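Local atomic coordinates of peptidoglycan-recognition protein SA (Drosophila melanogaster, PDB entry 1SXR), a protein that binds peptidoglycan of Gram-positive bacteria and thereby activates the Toll pathway in innate immunity. Residues A149-I154 and T162-I167; K23-L28 and F71-Y76; S49-C54 and I85-T90; E143-I148 and W170-S175. All blocks are in the same frame, centred on the assembly; numbering follows the deposited sequence.

Contact 1. Residues A149-I154 and T162-I167; sequences AGSQVI and TLYNEI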
loop_
_atom_site.group_PDB
_atom_site.type_symbol
_atom_site.label_atom_id
_atom_site.label_comp_id
_atom_site.label_asym_id
_atom_site.label_seq_id
_atom_site.Cartn_x
_atom_site.Cartn_y
_atom_site.Cartn_z
ATOM N N ALA A 149 7.274 -7.827 2.132
ATOM C CA ALA A 149 6.645 -7.952 0.814
ATOM C C ALA A 149 5.424 -8.867 0.862
ATOM O O ALA A 149 5.395 -9.874 1.568
ATOM C CB ALA A 149 7.653 -8.512 -0.196
ATOM N N GLY A 150 4.414 -8.544 0.065
ATOM C CA GLY A 150 3.249 -9.413 -0.014
ATOM C C GLY A 150 3.600 -10.872 -0.240
ATOM O O GLY A 150 2.999 -11.761 0.353
ATOM N N SER A 151 4.564 -11.097 -1.127
ATOM C CA SER A 151 4.956 -12.441 -1.543
ATOM C C SER A 151 5.505 -13.274 -0.391
ATOM O O SER A 151 5.536 -14.512 -0.469
ATOM C CB SER A 151 5.956 -12.362 -2.697
ATOM O OG SER A 151 7.164 -11.740 -2.280
ATOM N N GLN A 152 5.915 -12.606 0.682
ATOM C CA GLN A 152 6.470 -13.358 1.824
ATOM C C GLN A 152 5.399 -14.057 2.635
ATOM O O GLN A 152 5.704 -14.993 3.380
ATOM C CB GLN A 152 7.277 -12.437 2.741
ATOM C CG GLN A 152 8.492 -11.844 2.091
ATOM C CD GLN A 152 9.253 -10.956 3.050
ATOM O OE1 GLN A 152 9.204 -9.730 2.955
ATOM N NE2 GLN A 152 9.962 -11.582 4.013
ATOM N N VAL A 153 4.147 -13.609 2.519
ATOM C CA VAL A 153 3.076 -14.106 3.393
ATOM C C VAL A 153 1.820 -14.644 2.694
ATOM O O VAL A 153 1.036 -15.352 3.316
ATOM C CB VAL A 153 2.699 -13.060 4.460
ATOM C CG1 VAL A 153 3.926 -12.795 5.357
ATOM C CG2 VAL A 153 2.261 -11.743 3.786
ATOM N N ILE A 154 1.608 -14.284 1.428
ATOM C CA ILE A 154 0.501 -14.884 0.669
ATOM C C ILE A 154 1.022 -15.330 -0.687
ATOM O O ILE A 154 2.166 -15.052 -1.048
ATOM C CB ILE A 154 -0.724 -13.915 0.503
ATOM C CG1 ILE A 154 -0.313 -12.651 -0.255
ATOM C CG2 ILE A 154 -1.355 -13.559 1.875
ATOM C CD1 ILE A 154 -1.492 -11.755 -0.566
ATOM N N THR A 162 12.040 -7.483 -8.744
ATOM C CA THR A 162 12.999 -6.377 -8.724
ATOM C C THR A 162 12.744 -5.431 -7.549
ATOM O O THR A 162 13.663 -4.963 -6.865
ATOM C CB THR A 162 12.988 -5.630 -10.049
ATOM O OG1 THR A 162 13.495 -6.504 -11.074
ATOM C CG2 THR A 162 13.984 -4.475 -10.017
ATOM N N LEU A 163 11.474 -5.164 -7.297
ATOM C CA LEU A 163 11.138 -4.301 -6.183
ATOM C C LEU A 163 11.346 -5.004 -4.821
ATOM O O LEU A 163 11.790 -4.386 -3.852
ATOM C CB LEU A 163 9.714 -3.773 -6.358
ATOM C CG LEU A 163 9.139 -2.886 -5.244
ATOM C CD1 LEU A 163 10.080 -1.754 -4.824
ATOM C CD2 LEU A 163 7.789 -2.323 -5.695
ATOM N N TYR A 164 11.044 -6.296 -4.763
ATOM C CA TYR A 164 11.267 -7.094 -3.562
ATOM C C TYR A 164 12.741 -7.054 -3.201
ATOM O O TYR A 164 13.084 -6.869 -2.029
ATOM C CB TYR A 164 10.817 -8.523 -3.775
ATOM C CG TYR A 164 11.035 -9.425 -2.581
ATOM C CD1 TYR A 164 10.863 -8.966 -1.283
ATOM C CD2 TYR A 164 11.379 -10.753 -2.760
ATOM C CE1 TYR A 164 11.057 -9.817 -0.186
ATOM C CE2 TYR A 164 11.569 -11.606 -1.674
ATOM C CZ TYR A 164 11.403 -11.125 -0.397
ATOM O OH TYR A 164 11.595 -11.973 0.667
ATOM N N ASN A 165 13.608 -7.207 -4.208
ATOM C CA ASN A 165 15.044 -7.144 -3.945
ATOM C C ASN A 165 15.471 -5.809 -3.355
ATOM O O ASN A 165 16.364 -5.768 -2.507
ATOM C CB ASN A 165 15.862 -7.479 -5.194
ATOM C CG ASN A 165 15.784 -8.943 -5.555
ATOM O OD1 ASN A 165 15.491 -9.787 -4.706
ATOM N ND2 ASN A 165 16.032 -9.261 -6.833
ATOM N N GLU A 166 14.845 -4.722 -3.802
ATOM C CA GLU A 166 15.103 -3.402 -3.245
ATOM C C GLU A 166 14.656 -3.286 -1.782
ATOM O O GLU A 166 15.445 -2.876 -0.932
ATOM C CB GLU A 166 14.482 -2.300 -4.129
ATOM C CG GLU A 166 14.485 -0.887 -3.554
ATOM C CD GLU A 166 15.877 -0.268 -3.418
ATOM O OE1 GLU A 166 16.806 -0.653 -4.165
ATOM O OE2 GLU A 166 16.046 0.621 -2.560
ATOM N N ILE A 167 13.405 -3.625 -1.468
ATOM C CA ILE A 167 12.938 -3.423 -0.091
ATOM C C ILE A 167 13.673 -4.304 0.928
ATOM O O ILE A 167 13.742 -3.976 2.112
ATOM C CB ILE A 167 11.405 -3.571 0.024
ATOM C CG1 ILE A 167 10.983 -5.011 -0.188
ATOM C CG2 ILE A 167 10.684 -2.654 -0.971
ATOM C CD1 ILE A 167 9.534 -5.263 0.161
#

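Contact 2. Residues K23-L28 and F71-Y76; sequences KPSLGL and FNDISY. With EDO (1,2-ethanediol), chain D.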
loop_
_atom_site.group_PDB
_atom_site.type_symbol
_atom_site.label_atom_id
_atom_site.label_comp_id
_atom_site.label_asym_id
_atom_site.label_seq_id
_atom_site.Cartn_x
_atom_site.Cartn_y
_atom_site.Cartn_z
ATOM N N LYS A 23 -14.581 7.521 -4.124
ATOM C CA LYS A 23 -15.861 7.365 -3.424
ATOM C C LYS A 23 -15.628 6.928 -1.982
ATOM O O LYS A 23 -14.564 6.418 -1.640
ATOM C CB LYS A 23 -16.724 6.297 -4.116
ATOM C CG LYS A 23 -17.128 6.717 -5.520
ATOM C CD LYS A 23 -18.092 5.765 -6.194
ATOM C CE LYS A 23 -18.760 6.480 -7.369
ATOM N NZ LYS A 23 -19.154 5.574 -8.493
ATOM N N PRO A 24 -16.617 7.114 -1.116
ATOM C CA PRO A 24 -16.480 6.657 0.264
ATOM C C PRO A 24 -16.315 5.142 0.371
ATOM O O PRO A 24 -16.765 4.408 -0.509
ATOM C CB PRO A 24 -17.818 7.072 0.908
ATOM C CG PRO A 24 -18.289 8.191 0.023
ATOM C CD PRO A 24 -17.915 7.777 -1.370
ATOM N N SER A 25 -15.689 4.699 1.454
ATOM C CA SER A 25 -15.748 3.291 1.809
ATOM C C SER A 25 -17.190 2.833 2.007
ATOM O O SER A 25 -18.076 3.627 2.401
ATOM C CB SER A 25 -14.947 3.048 3.083
ATOM O OG SER A 25 -15.145 1.729 3.570
ATOM N N LEU A 26 -17.423 1.557 1.720
ATOM C CA LEU A 26 -18.724 0.939 1.949
ATOM C C LEU A 26 -18.855 0.421 3.374
ATOM O O LEU A 26 -19.919 -0.081 3.763
ATOM C CB LEU A 26 -18.979 -0.194 0.943
ATOM C CG LEU A 26 -19.002 0.297 -0.503
ATOM C CD1 LEU A 26 -18.962 -0.861 -1.460
ATOM C CD2 LEU A 26 -20.217 1.183 -0.747
ATOM N N GLY A 27 -17.779 0.502 4.150
ATOM C CA GLY A 27 -17.825 0.032 5.539
ATOM C C GLY A 27 -16.484 0.188 6.219
ATOM O O GLY A 27 -15.492 -0.420 5.838
ATOM N N LEU A 28 -16.462 0.993 7.264
ATOM C CA LEU A 28 -15.199 1.313 7.912
ATOM C C LEU A 28 -14.922 0.306 9.016
ATOM O O LEU A 28 -15.793 0.021 9.847
ATOM C CB LEU A 28 -15.241 2.738 8.481
ATOM C CG LEU A 28 -15.423 3.822 7.419
ATOM C CD1 LEU A 28 -15.878 5.147 8.042
ATOM C CD2 LEU A 28 -14.134 4.029 6.606
ATOM N N PHE A 71 -14.818 -5.717 -1.983
ATOM C CA PHE A 71 -14.120 -5.066 -0.885
ATOM C C PHE A 71 -14.859 -3.770 -0.510
ATOM O O PHE A 71 -15.665 -3.249 -1.289
ATOM C CB PHE A 71 -12.699 -4.682 -1.293
ATOM C CG PHE A 71 -11.838 -5.824 -1.709
ATOM C CD1 PHE A 71 -12.103 -7.116 -1.275
ATOM C CD2 PHE A 71 -10.704 -5.584 -2.486
ATOM C CE1 PHE A 71 -11.281 -8.168 -1.664
ATOM C CE2 PHE A 71 -9.873 -6.629 -2.885
ATOM C CZ PHE A 71 -10.174 -7.907 -2.472
ATOM N N ASN A 72 -14.549 -3.241 0.667
ATOM C CA ASN A 72 -15.226 -2.029 1.127
ATOM C C ASN A 72 -14.643 -0.791 0.459
ATOM O O ASN A 72 -15.307 0.233 0.368
ATOM C CB ASN A 72 -15.143 -1.912 2.650
ATOM C CG ASN A 72 -16.111 -2.851 3.335
ATOM O OD1 ASN A 72 -17.221 -3.046 2.852
ATOM N ND2 ASN A 72 -15.670 -3.475 4.419
ATOM N N ASP A 73 -13.412 -0.903 -0.034
ATOM C CA ASP A 73 -12.707 0.251 -0.605
ATOM C C ASP A 73 -11.559 -0.308 -1.459
ATOM O O ASP A 73 -11.336 -1.539 -1.509
ATOM C CB ASP A 73 -12.172 1.129 0.530
ATOM C CG ASP A 73 -12.029 2.575 0.143
ATOM O OD1 ASP A 73 -11.959 2.878 -1.067
ATOM O OD2 ASP A 73 -11.908 3.479 1.015
ATOM N N ILE A 74 -10.844 0.587 -2.130
ATOM C CA ILE A 74 -9.584 0.181 -2.742
ATOM C C ILE A 74 -8.760 -0.609 -1.703
ATOM O O ILE A 74 -8.727 -0.263 -0.505
ATOM C CB ILE A 74 -8.828 1.413 -3.294
ATOM C CG1 ILE A 74 -7.792 1.004 -4.342
ATOM C CG2 ILE A 74 -8.378 2.362 -2.238
ATOM C CD1 ILE A 74 -7.569 2.120 -5.353
ATOM N N SER A 75 -8.136 -1.707 -2.135
ATOM C CA SER A 75 -7.643 -2.705 -1.164
ATOM C C SER A 75 -6.498 -2.169 -0.305
ATOM O O SER A 75 -6.372 -2.508 0.891
ATOM C CB SER A 75 -7.185 -3.965 -1.886
ATOM O OG SER A 75 -6.042 -3.663 -2.674
ATOM N N TYR A 76 -5.658 -1.348 -0.925
ATOM C CA TYR A 76 -4.421 -0.865 -0.270
ATOM C C TYR A 76 -4.702 0.312 0.635
ATOM O O TYR A 76 -5.609 1.103 0.357
ATOM C CB TYR A 76 -3.404 -0.424 -1.342
ATOM C CG TYR A 76 -3.264 -1.423 -2.459
ATOM C CD1 TYR A 76 -2.594 -2.624 -2.261
ATOM C CD2 TYR A 76 -3.802 -1.162 -3.693
ATOM C CE1 TYR A 76 -2.488 -3.555 -3.305
ATOM C CE2 TYR A 76 -3.686 -2.058 -4.739
ATOM C CZ TYR A 76 -3.037 -3.246 -4.532
ATOM O OH TYR A 76 -2.910 -4.162 -5.568
HETATM C C1 EDO D . -6.786 -6.736 -5.498
HETATM O O1 EDO D . -6.783 -8.075 -4.972
HETATM C C2 EDO D . -5.523 -6.005 -5.054
HETATM O O2 EDO D . -5.334 -6.147 -3.644
#

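Contact 3. Residues S49-C54 and I85-T90; sequences SGLLKC and IVYEGT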
loop_
_atom_site.group_PDB
_atom_site.type_symbol
_atom_site.label_atom_id
_atom_site.label_comp_id
_atom_site.label_asym_id
_atom_site.label_seq_id
_atom_site.Cartn_x
_atom_site.Cartn_y
_atom_site.Cartn_z
ATOM N N SER A 49 1.462 9.015 -14.121
ATOM C CA SER A 49 2.309 10.067 -13.581
ATOM C C SER A 49 1.430 11.273 -13.287
ATOM O O SER A 49 0.830 11.866 -14.198
ATOM C CB SER A 49 3.384 10.479 -14.586
ATOM O OG SER A 49 4.158 9.371 -15.027
ATOM N N GLY A 50 1.336 11.601 -12.014
ATOM C CA GLY A 50 0.678 12.815 -11.607
ATOM C C GLY A 50 -0.800 12.616 -11.383
ATOM O O GLY A 50 -1.423 11.723 -11.954
ATOM N N LEU A 51 -1.353 13.505 -10.578
ATOM C CA LEU A 51 -2.744 13.380 -10.165
ATOM C C LEU A 51 -3.713 13.401 -11.345
ATOM O O LEU A 51 -4.684 12.655 -11.354
ATOM C CB LEU A 51 -3.080 14.500 -9.178
ATOM C CG LEU A 51 -4.503 14.627 -8.631
ATOM C CD1 LEU A 51 -4.962 13.384 -7.919
ATOM C CD2 LEU A 51 -4.633 15.888 -7.731
ATOM N N LEU A 52 -3.477 14.260 -12.338
ATOM C CA LEU A 52 -4.424 14.346 -13.439
ATOM C C LEU A 52 -4.652 12.988 -14.097
ATOM O O LEU A 52 -5.784 12.600 -14.361
ATOM C CB LEU A 52 -3.948 15.347 -14.485
ATOM C CG LEU A 52 -4.452 16.769 -14.282
ATOM C CD1 LEU A 52 -4.318 17.513 -15.578
ATOM C CD2 LEU A 52 -5.915 16.805 -13.790
ATOM N N LYS A 53 -3.573 12.270 -14.373
ATOM C CA LYS A 53 -3.682 10.968 -15.040
ATOM C C LYS A 53 -4.098 9.890 -14.032
ATOM O O LYS A 53 -4.951 9.022 -14.317
ATOM C CB LYS A 53 -2.336 10.584 -15.658
ATOM C CG LYS A 53 -1.792 11.572 -16.685
ATOM C CD LYS A 53 -2.562 11.425 -17.985
ATOM C CE LYS A 53 -2.185 12.517 -19.004
ATOM N NZ LYS A 53 -0.720 12.604 -19.262
ATOM N N CYS A 54 -3.502 9.942 -12.847
ATOM C CA CYS A 54 -3.725 8.866 -11.897
ATOM C C CYS A 54 -5.152 8.825 -11.392
ATOM O O CYS A 54 -5.649 7.765 -11.012
ATOM C CB CYS A 54 -2.760 8.908 -10.705
ATOM S SG CYS A 54 -1.051 8.438 -11.154
ATOM N N ILE A 85 3.744 11.021 -5.819
ATOM C CA ILE A 85 2.536 11.376 -5.079
ATOM C C ILE A 85 2.028 10.163 -4.317
ATOM O O ILE A 85 1.977 9.039 -4.850
ATOM C CB ILE A 85 1.446 11.886 -6.004
ATOM C CG1 ILE A 85 1.875 13.200 -6.645
ATOM C CG2 ILE A 85 0.103 12.050 -5.253
ATOM C CD1 ILE A 85 0.872 13.696 -7.633
ATOM N N VAL A 86 1.649 10.403 -3.070
ATOM C CA VAL A 86 1.039 9.376 -2.244
ATOM C C VAL A 86 -0.459 9.578 -2.275
ATOM O O VAL A 86 -0.944 10.649 -1.916
ATOM C CB VAL A 86 1.543 9.463 -0.791
ATOM C CG1 VAL A 86 0.796 8.462 0.096
ATOM C CG2 VAL A 86 3.069 9.211 -0.733
ATOM N N TYR A 87 -1.196 8.556 -2.728
ATOM C CA TYR A 87 -2.655 8.647 -2.822
ATOM C C TYR A 87 -3.273 7.862 -1.659
ATOM O O TYR A 87 -2.855 6.734 -1.372
ATOM C CB TYR A 87 -3.143 8.042 -4.147
ATOM C CG TYR A 87 -2.568 8.749 -5.343
ATOM C CD1 TYR A 87 -3.202 9.885 -5.865
ATOM C CD2 TYR A 87 -1.381 8.307 -5.927
ATOM C CE1 TYR A 87 -2.674 10.559 -6.980
ATOM C CE2 TYR A 87 -0.852 8.969 -7.044
ATOM C CZ TYR A 87 -1.496 10.083 -7.547
ATOM O OH TYR A 87 -0.946 10.720 -8.635
ATOM N N GLU A 88 -4.225 8.477 -0.960
ATOM C CA GLU A 88 -4.981 7.741 0.048
ATOM C C GLU A 88 -5.855 6.674 -0.604
ATOM O O GLU A 88 -6.665 6.981 -1.489
ATOM C CB GLU A 88 -5.878 8.710 0.822
ATOM C CG GLU A 88 -6.692 8.023 1.928
ATOM C CD GLU A 88 -7.614 8.980 2.689
ATOM O OE1 GLU A 88 -8.326 9.803 2.058
ATOM O OE2 GLU A 88 -7.623 8.889 3.939
ATOM N N GLY A 89 -5.691 5.422 -0.175
ATOM C CA GLY A 89 -6.628 4.366 -0.548
ATOM C C GLY A 89 -7.594 4.205 0.602
ATOM O O GLY A 89 -8.423 5.088 0.898
ATOM N N THR A 90 -7.476 3.076 1.278
ATOM C CA THR A 90 -8.209 2.852 2.494
ATOM C C THR A 90 -7.832 3.861 3.584
ATOM O O THR A 90 -8.664 4.237 4.399
ATOM C CB THR A 90 -7.979 1.396 2.909
ATOM O OG1 THR A 90 -8.855 0.540 2.143
ATOM C CG2 THR A 90 -8.407 1.182 4.331
HETATM O O HOH W 1 2.114 10.243 -9.180
#

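Contact 4. Residues E143-I148 and W170-S175; sequences EDYALI and WPHWLS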
loop_
_atom_site.group_PDB
_atom_site.type_symbol
_atom_site.label_atom_id
_atom_site.label_comp_id
_atom_site.label_asym_id
_atom_site.label_seq_id
_atom_site.Cartn_x
_atom_site.Cartn_y
_atom_site.Cartn_z
ATOM N N GLU A 143 7.439 2.353 16.357
ATOM C CA GLU A 143 8.805 2.751 16.031
ATOM C C GLU A 143 9.634 1.557 15.517
ATOM O O GLU A 143 10.588 1.753 14.761
ATOM C CB GLU A 143 9.470 3.435 17.243
ATOM C CG GLU A 143 8.894 4.818 17.579
ATOM C CD GLU A 143 9.841 5.688 18.407
ATOM O OE1 GLU A 143 10.574 5.134 19.243
ATOM O OE2 GLU A 143 9.849 6.933 18.215
ATOM N N ASP A 144 9.274 0.332 15.908
ATOM C CA ASP A 144 9.986 -0.854 15.441
ATOM C C ASP A 144 9.167 -1.725 14.484
ATOM O O ASP A 144 9.281 -2.956 14.503
ATOM C CB ASP A 144 10.494 -1.709 16.613
ATOM C CG ASP A 144 9.389 -2.116 17.571
ATOM O OD1 ASP A 144 8.305 -1.489 17.573
ATOM O OD2 ASP A 144 9.519 -3.066 18.368
ATOM N N TYR A 145 8.362 -1.080 13.636
ATOM C CA TYR A 145 7.510 -1.818 12.701
ATOM C C TYR A 145 8.320 -2.760 11.830
ATOM O O TYR A 145 9.500 -2.507 11.555
ATOM C CB TYR A 145 6.695 -0.863 11.814
ATOM C CG TYR A 145 7.504 -0.104 10.804
ATOM C CD1 TYR A 145 7.762 -0.640 9.549
ATOM C CD2 TYR A 145 8.030 1.145 11.101
ATOM C CE1 TYR A 145 8.509 0.056 8.611
ATOM C CE2 TYR A 145 8.772 1.848 10.171
ATOM C CZ TYR A 145 9.022 1.300 8.936
ATOM O OH TYR A 145 9.789 2.004 8.026
ATOM N N ALA A 146 7.677 -3.845 11.400
ATOM C CA ALA A 146 8.272 -4.787 10.439
ATOM C C ALA A 146 7.788 -4.454 9.026
ATOM O O ALA A 146 6.592 -4.246 8.829
ATOM C CB ALA A 146 7.895 -6.202 10.778
ATOM N N LEU A 147 8.721 -4.417 8.082
ATOM C CA LEU A 147 8.429 -4.204 6.661
ATOM C C LEU A 147 8.506 -5.539 5.935
ATOM O O LEU A 147 9.522 -6.246 6.012
ATOM C CB LEU A 147 9.458 -3.232 6.061
ATOM C CG LEU A 147 9.276 -2.894 4.575
ATOM C CD1 LEU A 147 8.148 -1.884 4.469
ATOM C CD2 LEU A 147 10.553 -2.327 3.961
ATOM N N ILE A 148 7.456 -5.900 5.212
ATOM C CA ILE A 148 7.498 -7.135 4.426
ATOM C C ILE A 148 6.893 -6.933 3.043
ATOM O O ILE A 148 6.139 -5.994 2.822
ATOM C CB ILE A 148 6.738 -8.290 5.117
ATOM C CG1 ILE A 148 5.275 -7.902 5.375
ATOM C CG2 ILE A 148 7.367 -8.631 6.468
ATOM C CD1 ILE A 148 4.452 -9.078 5.904
ATOM N N TRP A 170 16.046 -2.310 2.884
ATOM C CA TRP A 170 15.592 -1.184 3.683
ATOM C C TRP A 170 15.630 -1.539 5.148
ATOM O O TRP A 170 15.470 -2.701 5.515
ATOM C CB TRP A 170 14.155 -0.813 3.327
ATOM C CG TRP A 170 13.984 -0.187 2.002
ATOM C CD1 TRP A 170 14.891 -0.139 0.976
ATOM C CD2 TRP A 170 12.798 0.450 1.517
ATOM N NE1 TRP A 170 14.340 0.503 -0.106
ATOM C CE2 TRP A 170 13.055 0.872 0.197
ATOM C CE3 TRP A 170 11.537 0.711 2.072
ATOM C CZ2 TRP A 170 12.105 1.549 -0.573
ATOM C CZ3 TRP A 170 10.588 1.370 1.299
ATOM C CH2 TRP A 170 10.881 1.785 -0.007
ATOM N N PRO A 171 15.785 -0.529 5.995
ATOM C CA PRO A 171 15.684 -0.759 7.421
ATOM C C PRO A 171 14.275 -1.248 7.696
ATOM O O PRO A 171 13.330 -0.869 6.992
ATOM C CB PRO A 171 15.891 0.632 8.039
ATOM C CG PRO A 171 16.495 1.480 6.950
ATOM C CD PRO A 171 16.017 0.889 5.657
ATOM N N HIS A 172 14.144 -2.096 8.695
ATOM C CA HIS A 172 12.836 -2.624 9.093
ATOM C C HIS A 172 12.438 -3.863 8.322
ATOM O O HIS A 172 11.510 -4.546 8.742
ATOM C CB HIS A 172 11.703 -1.570 9.010
ATOM C CG HIS A 172 11.847 -0.431 9.973
ATOM N ND1 HIS A 172 11.287 -0.441 11.233
ATOM C CD2 HIS A 172 12.482 0.760 9.854
ATOM C CE1 HIS A 172 11.570 0.696 11.849
ATOM N NE2 HIS A 172 12.296 1.443 11.033
ATOM N N TRP A 173 13.109 -4.182 7.216
ATOM C CA TRP A 173 12.752 -5.420 6.520
ATOM C C TRP A 173 12.871 -6.645 7.428
ATOM O O TRP A 173 13.892 -6.832 8.110
ATOM C CB TRP A 173 13.546 -5.639 5.218
ATOM C CG TRP A 173 13.074 -6.883 4.504
ATOM C CD1 TRP A 173 11.837 -7.082 3.944
ATOM C CD2 TRP A 173 13.796 -8.099 4.308
ATOM N NE1 TRP A 173 11.754 -8.342 3.401
ATOM C CE2 TRP A 173 12.941 -8.991 3.604
ATOM C CE3 TRP A 173 15.081 -8.536 4.657
ATOM C CZ2 TRP A 173 13.327 -10.287 3.247
ATOM C CZ3 TRP A 173 15.473 -9.821 4.284
ATOM C CH2 TRP A 173 14.602 -10.678 3.589
ATOM N N LEU A 174 11.823 -7.466 7.427
ATOM C CA LEU A 174 11.729 -8.684 8.214
ATOM C C LEU A 174 11.781 -9.897 7.298
ATOM O O LEU A 174 10.920 -10.080 6.434
ATOM C CB LEU A 174 10.426 -8.699 9.036
ATOM C CG LEU A 174 10.120 -9.958 9.853
ATOM C CD1 LEU A 174 11.078 -10.051 11.051
ATOM C CD2 LEU A 174 8.681 -9.975 10.345
ATOM N N SER A 175 12.793 -10.741 7.493
ATOM C CA SER A 175 13.018 -11.874 6.602
ATOM C C SER A 175 12.077 -13.052 6.820
ATOM O O SER A 175 11.830 -13.812 5.898
ATOM C CB SER A 175 14.475 -12.354 6.691
ATOM O OG SER A 175 14.819 -12.609 8.041
HETATM O O HOH W 2 11.743 3.724 13.202
HETATM O O HOH W 3 11.718 1.015 6.218
#

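Contact 1. Residues A149-I154 and T162-I167
The ring of Y164 reaches out from its helix and lies against A149, at the end of strand 145-149, and Q152 in the loop after it. Its CG is anti to the backbone N (chi1 179°), which swings it clear of the helix. A149 meets the ring obliquely, with CB 3.4 Å from Y164 CD1. The same methyl also meets I167, whose CD1 is 3.8 Å from A149 CB. S151 OG sits over one face of the Y164 ring, at a looser distance. At the far end of the ring, Q152 runs across it at about a right angle. Q152 CG comes within 3.4 Å of Y164 OH, and the amide and ring planes are turned 42° apart. The Q152 amide is firmly held. Its OE1 accepts from A149 N at 2.8 Å in an almost straight bond, and also from W173 NE1. Its NE2 donates to L174 O. These three bonds fix the rotation of the amide. The loop makes a short helical turn, with G150 O accepting from both V153 N and I154 N. Nearby T156 is an inferred peptidoglycan-contacting residue. The contact joins the end of strand 145-149 to helix 161-167. G150 also bonds to I40 of strand 35-42, and T162 ties the helix to V116.

Contact 2. Residues K23-L28 and F71-Y76
Residues 71-76 form part of the inferred peptidoglycan-binding region, and here N72 and D73 meet S25 and L26 of the loop 23-28. One hydrogen bond joins the two loops: L26 N donates to N72 O at 2.8 Å, nearly straight. S25 CA adds a CA-H...O contact to the same oxygen, at 3.4 Å. N72 O also accepts from Q66 NE2 of helix 50-67, so this carbonyl is well satisfied. The loop 23-28 is shaped by an ST turn. S25 OG, anti to its backbone N (chi1 171°), accepts from G27 N at 3.0 Å. The turn brings G27 against the N72 side chain, where N72 CB is 3.5 Å from G27 O. D73 OD2 lies 3.7 Å from S25 CB and forms a salt bridge with K17 NZ. D73 OD1 accepts from I74 N at 2.8 Å and from Q62 NE2. The carboxylate is thus gripped at both oxygens. Further along, S75 OG is hydrogen-bonded to O2 of an ethanediol at 2.8 Å, and the same OG sits over the centre of the Y76 ring. The diol, probably from the crystallisation liquor, also has its O1 near the edge of the F71 ring. An ST turn tied to the loop that follows helix 50-67 is the local motif, set within the amidase-type fold of peptidoglycan-recognition proteins.

Contact 3. Residues S49-C54 and I85-T90
Y87 projects from strand 86-88 toward G50, L51 and C54 in the first turn of helix 50-67, a helix packed on the mixed sheet of this amidase-type α/β fold. The local axes of helix and strand approach to 10.9 Å at the closest, with a signed crossing angle of -47°, a distance bridged by side chains. Y87 is the main bump. Its CG is anti to the carbonyl carbon (chi1 -60°), and the tip of the ring enters a hollow formed by the G50 backbone, L51 and C54. L51 and C54 are each modelled in two conformers, and their contacts here hold for the one described. C54 CB lies 3.3 Å from Y87 OH. The C54 sulfur, in a disulfide with C48, stands obliquely to the ring at 4.9 Å from its centroid. L51 CD1 touches the ring edge. A second, smaller bump is I85. Its CD1 lies 3.7 Å from L51 N, while its CG2 covers part of one face of the Y87 ring. At G50 a CB would jam against the preceding carbonyl O, which by itself calls for glycine. A phenylalanine in place of Y87 lacks the hydroxyl, and would probably open a small gap beside C54 CB and leave a bridging water without its tyrosine partner. That water accepts from G50 N at 3.2 Å and lies 3.1 Å from Y87 OH.

Contact 4. Residues E143-I148 and W170-S175
A type II turn, W170 to W173, docks on an outermost strand of the sheet, 145-149, and makes a single beta bridge between L147 and W173. L147 N donates to H172 O at 2.9 Å, and L174 N donates to L147 O at 3.0 Å. This is the bond pattern of a parallel bridge. H172 is the residue most covered by the strand segment. Its ring forms an offset stack on Y145, with centroids 3.8 Å apart and planes only 2° from parallel. Y145 CG sits between its backbone N and carbonyl carbon (chi1 70°), and the ring lies face to face with the imidazole. H172 ND1 lies over the centre of that ring and donates, close to its own ring plane, to Y145 O at 2.8 Å. Stack and bond together hold the imidazole flat. A water links Y145 OH, at 2.8 Å, to P171 O. An alanine in place of Y145 removes the ring and hydroxyl, and would probably leave H172 without its stacking partner and that water with P171 O alone of the two. Beyond the stack, L147 CD2 meets W170 CE3 at 3.7 Å, and A146 CB meets L174 CD2 at 3.9 Å. W170 NE1 bonds to E166. Strand 145-149 pairs along its inner edge with strand 35-42, where L147 packs on V38 and I40. Y145 packs on L132 and V136 of helix 122-137.

In the fold
The contacts fall into two pairs on opposite sides of the chain's centre. Contacts 1 and 4 have centres 12 Å apart and touch. Contact 1 is nested within the loop that contact 4 closes, and the Q152 side chain joins them. Contacts 2 and 3 have centres 16 Å apart and alternate along the chain. They meet where T90 N lies 2.9 Å from Y76 O. Contacts 3 and 4 both reach the central sheet, with centres 25 Å apart. Inferred peptidoglycan-binding residues lie in contact 2 and beside contact 1, while contact 3 is away from them. The T156 side chain is about 4 Å from that of S151 in contact 1 and about 12 Å from that of F71 in contact 2.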